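Local coordinates for Glyco_hydro_cc domain-containing protein (Pseudomonas viridiflava, PDB 6UAV), which probably hydrolyses internal beta-1,3-linkages of glucans, as an endo-beta-1,3-glucanase of glycoside hydrolase family 128 built on a TIM barrel, at residues I82-L87 against V182-N187; L61-L66 against E106-Q111. All coordinates share one frame; numbering follows the deposited sequence.

Contact 1 (I82-L87 against V182-N187); sequences INEPNL and VTEFAN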
loop_
_atom_site.group_PDB
_atom_site.type_symbol
_atom_site.label_atom_id
_atom_site.label_comp_id
_atom_site.label_asym_id
_atom_site.label_seq_id
_atom_site.Cartn_x
_atom_site.Cartn_y
_atom_site.Cartn_z
ATOM N N ILE A 82 -6.204 5.039 -5.657
ATOM C CA ILE A 82 -7.527 4.808 -5.027
ATOM C C ILE A 82 -7.419 4.025 -3.710
ATOM O O ILE A 82 -7.400 2.789 -3.720
ATOM C CB ILE A 82 -8.552 4.191 -6.001
ATOM C CG1 ILE A 82 -8.551 4.931 -7.361
ATOM C CG2 ILE A 82 -9.901 4.268 -5.273
ATOM C CD1 ILE A 82 -9.759 4.759 -8.245
ATOM N N ASN A 83 -7.440 4.770 -2.608
ATOM C CA ASN A 83 -7.262 4.155 -1.248
ATOM C C ASN A 83 -8.586 3.650 -0.683
ATOM O O ASN A 83 -9.318 4.457 -0.124
ATOM C CB ASN A 83 -6.645 5.143 -0.273
ATOM C CG ASN A 83 -6.153 4.404 0.954
ATOM O OD1 ASN A 83 -5.172 3.677 0.880
ATOM N ND2 ASN A 83 -6.832 4.588 2.075
ATOM N N GLU A 84 -8.876 2.356 -0.792
ATOM C CA GLU A 84 -10.077 1.739 -0.175
ATOM C C GLU A 84 -11.339 2.402 -0.676
ATOM O O GLU A 84 -12.093 3.022 0.079
ATOM C CB GLU A 84 -9.928 1.799 1.347
ATOM C CG GLU A 84 -8.819 0.848 1.828
ATOM C CD GLU A 84 -8.836 0.620 3.332
ATOM O OE1 GLU A 84 -9.764 1.160 4.005
ATOM O OE2 GLU A 84 -7.947 -0.060 3.806
ATOM N N PRO A 85 -11.672 2.246 -1.979
ATOM C CA PRO A 85 -12.880 2.858 -2.502
ATOM C C PRO A 85 -14.161 2.368 -1.862
ATOM O O PRO A 85 -15.145 3.114 -1.808
ATOM C CB PRO A 85 -12.864 2.478 -3.988
ATOM C CG PRO A 85 -12.008 1.207 -4.042
ATOM C CD PRO A 85 -10.953 1.400 -2.969
ATOM N N ASN A 86 -14.166 1.114 -1.404
ATOM C CA ASN A 86 -15.376 0.513 -0.800
ATOM C C ASN A 86 -15.458 0.836 0.694
ATOM O O ASN A 86 -16.247 0.188 1.351
ATOM C CB ASN A 86 -15.447 -0.968 -1.114
ATOM C CG ASN A 86 -14.289 -1.796 -0.593
ATOM O OD1 ASN A 86 -13.154 -1.303 -0.580
ATOM N ND2 ASN A 86 -14.590 -3.055 -0.255
ATOM N N LEU A 87 -14.631 1.728 1.222
ATOM C CA LEU A 87 -14.778 2.139 2.639
ATOM C C LEU A 87 -15.298 3.581 2.590
ATOM O O LEU A 87 -14.644 4.449 1.973
ATOM C CB LEU A 87 -13.441 2.078 3.373
ATOM C CG LEU A 87 -13.035 0.705 3.933
ATOM C CD1 LEU A 87 -13.974 0.265 5.053
ATOM C CD2 LEU A 87 -12.880 -0.342 2.842
ATOM N N VAL A 182 0.659 -5.398 -1.335
ATOM C CA VAL A 182 -0.164 -5.397 -0.106
ATOM C C VAL A 182 0.296 -4.163 0.668
ATOM O O VAL A 182 1.312 -4.256 1.379
ATOM C CB VAL A 182 0.026 -6.713 0.664
ATOM C CG1 VAL A 182 -0.654 -6.630 2.011
ATOM C CG2 VAL A 182 -0.472 -7.940 -0.121
ATOM N N THR A 183 -0.422 -3.042 0.541
ATOM C CA THR A 183 0.181 -1.722 0.866
ATOM C C THR A 183 -0.157 -1.273 2.285
ATOM O O THR A 183 0.290 -0.214 2.704
ATOM C CB THR A 183 -0.218 -0.698 -0.203
ATOM O OG1 THR A 183 -1.644 -0.700 -0.291
ATOM C CG2 THR A 183 0.407 -1.044 -1.530
ATOM N N GLU A 184 -0.956 -2.051 2.992
ATOM C CA GLU A 184 -1.150 -1.919 4.449
ATOM C C GLU A 184 -1.405 -3.325 4.983
ATOM O O GLU A 184 -2.317 -4.053 4.486
ATOM C CB GLU A 184 -2.348 -1.080 4.902
ATOM C CG GLU A 184 -2.338 0.342 4.384
ATOM C CD GLU A 184 -3.516 1.177 4.791
ATOM O OE1 GLU A 184 -4.266 0.807 5.748
ATOM O OE2 GLU A 184 -3.750 2.235 4.113
ATOM N N PHE A 185 -0.634 -3.716 5.994
ATOM C CA PHE A 185 -0.931 -4.947 6.758
ATOM C C PHE A 185 -0.311 -4.886 8.137
ATOM O O PHE A 185 0.609 -4.131 8.403
ATOM C CB PHE A 185 -0.493 -6.221 6.044
ATOM C CG PHE A 185 0.974 -6.482 5.968
ATOM C CD1 PHE A 185 1.811 -5.649 5.266
ATOM C CD2 PHE A 185 1.532 -7.538 6.683
ATOM C CE1 PHE A 185 3.177 -5.877 5.201
ATOM C CE2 PHE A 185 2.883 -7.797 6.590
ATOM C CZ PHE A 185 3.703 -6.952 5.876
ATOM N N ALA A 186 -0.964 -5.629 9.014
ATOM C CA ALA A 186 -0.594 -5.881 10.419
ATOM C C ALA A 186 -1.660 -6.843 10.899
ATOM O O ALA A 186 -2.692 -6.982 10.185
ATOM C CB ALA A 186 -0.606 -4.565 11.158
ATOM N N ASN A 187 -1.526 -7.442 12.076
ATOM C CA ASN A 187 -2.688 -8.166 12.618
ATOM C C ASN A 187 -3.281 -7.443 13.820
ATOM O O ASN A 187 -2.633 -7.382 14.864
ATOM C CB ASN A 187 -2.329 -9.601 12.984
ATOM C CG ASN A 187 -3.559 -10.479 13.120
ATOM O OD1 ASN A 187 -4.628 -10.013 13.564
ATOM N ND2 ASN A 187 -3.411 -11.732 12.696
HETATM O O HOH W 1 -6.025 3.300 4.465
HETATM O O HOH W 2 -6.914 1.225 6.097
#

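Contact 2 (L61-L66 against E106-Q111); sequences LDDGQL and EQISAQ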
loop_
_atom_site.group_PDB
_atom_site.type_symbol
_atom_site.label_atom_id
_atom_site.label_comp_id
_atom_site.label_asym_id
_atom_site.label_seq_id
_atom_site.Cartn_x
_atom_site.Cartn_y
_atom_site.Cartn_z
ATOM N N LEU A 61 -7.724 15.171 -7.612
ATOM C CA LEU A 61 -6.409 14.922 -8.240
ATOM C C LEU A 61 -6.053 16.163 -9.046
ATOM O O LEU A 61 -6.883 16.593 -9.842
ATOM C CB LEU A 61 -6.566 13.756 -9.205
ATOM C CG LEU A 61 -5.447 13.544 -10.222
ATOM C CD1 LEU A 61 -4.148 13.297 -9.512
ATOM C CD2 LEU A 61 -5.756 12.390 -11.172
ATOM N N ASP A 62 -4.862 16.686 -8.807
ATOM C CA ASP A 62 -4.267 17.785 -9.594
ATOM C C ASP A 62 -3.397 17.128 -10.663
ATOM O O ASP A 62 -2.251 16.859 -10.344
ATOM C CB ASP A 62 -3.516 18.702 -8.636
ATOM C CG ASP A 62 -2.913 19.884 -9.360
ATOM O OD1 ASP A 62 -2.798 19.823 -10.644
ATOM O OD2 ASP A 62 -2.487 20.793 -8.644
ATOM N N ASP A 63 -3.998 16.762 -11.803
ATOM C CA ASP A 63 -3.375 15.850 -12.811
ATOM C C ASP A 63 -2.069 16.507 -13.272
ATOM O O ASP A 63 -1.028 15.837 -13.338
ATOM C CB ASP A 63 -4.261 15.564 -14.043
ATOM C CG ASP A 63 -5.717 15.131 -13.803
ATOM O OD1 ASP A 63 -6.427 15.794 -12.990
ATOM O OD2 ASP A 63 -6.168 14.153 -14.491
ATOM N N GLY A 64 -2.124 17.800 -13.562
ATOM C CA GLY A 64 -0.962 18.547 -14.075
ATOM C C GLY A 64 0.205 18.492 -13.111
ATOM O O GLY A 64 1.343 18.139 -13.503
ATOM N N GLN A 65 -0.033 18.771 -11.836
ATOM C CA GLN A 65 1.007 18.793 -10.785
ATOM C C GLN A 65 1.621 17.401 -10.610
ATOM O O GLN A 65 2.889 17.277 -10.482
ATOM C CB GLN A 65 0.316 19.287 -9.512
ATOM C CG GLN A 65 1.100 19.108 -8.233
ATOM C CD GLN A 65 0.500 19.851 -7.050
ATOM O OE1 GLN A 65 1.224 20.481 -6.273
ATOM N NE2 GLN A 65 -0.825 19.784 -6.890
ATOM N N LEU A 66 0.762 16.361 -10.651
ATOM C CA LEU A 66 1.302 14.994 -10.563
ATOM C C LEU A 66 2.138 14.649 -11.781
ATOM O O LEU A 66 3.221 14.076 -11.600
ATOM C CB LEU A 66 0.191 13.979 -10.355
ATOM C CG LEU A 66 0.621 12.533 -10.336
ATOM C CD1 LEU A 66 1.677 12.274 -9.305
ATOM C CD2 LEU A 66 -0.583 11.637 -10.201
ATOM N N GLU A 106 -5.080 6.315 -16.612
ATOM C CA GLU A 106 -4.475 5.684 -17.796
ATOM C C GLU A 106 -3.694 6.731 -18.583
ATOM O O GLU A 106 -2.650 6.380 -19.234
ATOM C CB GLU A 106 -5.593 5.038 -18.634
ATOM C CG GLU A 106 -6.205 3.856 -17.961
ATOM C CD GLU A 106 -7.401 3.260 -18.667
ATOM O OE1 GLU A 106 -8.100 4.025 -19.332
ATOM O OE2 GLU A 106 -7.632 2.011 -18.518
ATOM N N GLN A 107 -4.231 7.931 -18.708
ATOM C CA GLN A 107 -3.538 9.009 -19.430
ATOM C C GLN A 107 -2.211 9.291 -18.699
ATOM O O GLN A 107 -1.135 9.418 -19.348
ATOM C CB GLN A 107 -4.406 10.260 -19.540
ATOM C CG GLN A 107 -3.617 11.354 -20.263
ATOM C CD GLN A 107 -4.414 12.617 -20.515
ATOM O OE1 GLN A 107 -4.847 13.302 -19.573
ATOM N NE2 GLN A 107 -4.564 12.941 -21.789
ATOM N N ILE A 108 -2.246 9.407 -17.382
ATOM C CA ILE A 108 -1.004 9.696 -16.583
ATOM C C ILE A 108 -0.010 8.541 -16.811
ATOM O O ILE A 108 1.168 8.801 -17.084
ATOM C CB ILE A 108 -1.345 9.912 -15.106
ATOM C CG1 ILE A 108 -2.060 11.238 -14.879
ATOM C CG2 ILE A 108 -0.089 9.724 -14.247
ATOM C CD1 ILE A 108 -2.922 11.266 -13.614
ATOM N N SER A 109 -0.492 7.303 -16.853
ATOM C CA SER A 109 0.368 6.136 -17.169
ATOM C C SER A 109 0.987 6.269 -18.548
ATOM O O SER A 109 2.213 6.042 -18.659
ATOM C CB SER A 109 -0.404 4.827 -16.995
ATOM O OG SER A 109 0.394 3.733 -17.413
ATOM N N ALA A 110 0.217 6.607 -19.592
ATOM C CA ALA A 110 0.758 6.733 -20.965
ATOM C C ALA A 110 1.773 7.876 -21.057
ATOM O O ALA A 110 2.801 7.687 -21.701
ATOM C CB ALA A 110 -0.370 6.963 -21.930
ATOM N N GLN A 111 1.502 8.986 -20.353
ATOM C CA GLN A 111 2.293 10.225 -20.488
ATOM C C GLN A 111 3.589 10.144 -19.663
ATOM O O GLN A 111 4.505 10.871 -19.948
ATOM C CB GLN A 111 1.414 11.384 -20.045
ATOM C CG GLN A 111 0.366 11.731 -21.074
ATOM C CD GLN A 111 -0.477 12.874 -20.578
ATOM O OE1 GLN A 111 -0.656 13.025 -19.373
ATOM N NE2 GLN A 111 -1.035 13.626 -21.498
#

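Contact 1 (I82-L87 against V182-N187)
Glu184, on strand 180-185, faces Asn83 and Glu84, with two waters bridging them. Going along 182-187, Thr183 does not touch 82-87 itself, but its OG1 is hydrogen-bonded to NE2 of His160. The same imidazole bonds Glu84 OE2 through ND1, so it ties strand 180-185 to the loop 82-87. Glu184 follows, and here the chain turns a corner. Its CG lies beside the backbone N (chi1 -58°), and from there the chain runs out extended, carrying the carboxylate toward the loop. It crosses the Asn83 side chain at about a right angle, the amide and carboxylate planes 28° apart. Two oxygens face each other there, Asn83 OD1 and Glu184 OE2, 3.8 Å apart and unbonded; a water joins the groups instead, accepting from Asn83 ND2 at 2.8 Å and donating to Glu184 OE2 at a short 2.5 Å. A second water donates to Glu84 OE2 at 2.8 Å and to Glu184 OE1 at 2.7 Å, bridging carboxylate oxygens that stand 4.3 Å from each other. Trp31 NE1 on Glu184 OE2 and Tyr162 OH on Glu184 OE1 fix the rotation of this group further. The two carboxyl carbons, Glu84 CD and Glu184 CD, are 5.5 Å apart. Together with the Asn-Glu-Pro sequence after strand 78-81, this spacing is consistent with the acid/base and nucleophile pair of a retaining glycosidase of clan GH-A. Beyond the pair, Phe185 packs on Met210, Val211 and Leu214 of helix 200-216, and Asn187 bonds Gln203 and Gln206 there. The whole contact thus spans the barrel mouth from the loop after strand 78-81 to strand 180-185, with strand 156-161 supplying His160 between them.

Contact 2 (L61-L66 against E106-Q111)
Leu61 and Leu66 meet Ile108 in a small apolar contact in the outer layer of the barrel, between helix 95-112 and the start of helix 63-72 with the loop residue Leu61 ahead of it; the two helices follow the neighbouring strands 78-81 and 51-56. Ile108 does nearly all the touching from its side, and does it with one methyl, CD1. Its CG1 branch is anti to the carbonyl carbon (chi1 -72°), which sends CD1 out toward 61-66. Leu61 reaches to meet it tip to tip, Leu61 CD2 lying 3.9 Å from Ile108 CD1. Leu66 comes across at about a right angle and puts its CD2 4.2 Å from that same methyl. Leu79 of strand 78-81 touches both Leu66 and Ile108, while Val56 of strand 51-56 packs against both leucines, so the contact rests on the barrel wall.

The first turn of helix 63-72 is capped by Asp62: Gln65 N donates to Asp62 OD1 at 3.2 Å, a nearly straight bond that meets the oxygen from well above the carboxylate plane. Polar groups border the methyl cluster. Asp63 OD2 comes to 4.4 Å from Ile108 CD1, while Asp63 OD1 makes a salt bridge to Arg104; Lys67 in turn bonds Gln107. No hydrogen bond joins 61-66 to 106-111 directly, so cohesion here is dispersion between methyl groups, in a contact that is only partly buried, with the Asp63-Arg104 salt bridge and the Lys67-Gln107 bond as polar links beside it.

How the contacts relate
Along the chain the segments alternate: 61-66, 82-87, 106-111, 182-187. The middle two belong to one beta-alpha unit, since strand 78-81 runs into the loop 82-87 of contact 1 and then on to helix 95-112, whose later turns form contact 2. The contact centres lie 22 Å apart, their nearest atoms about 9 Å, without touching. The centre of contact 1, which joins the loop after strand 78-81 to strand 180-185, is about 7 Å from the centre of the chain; that of contact 2, which joins helix 95-112 to the start of helix 63-72 and the residue before it, about 19 Å. One therefore concerns the probable catalytic centre, the other the shell around the same eight-stranded barrel.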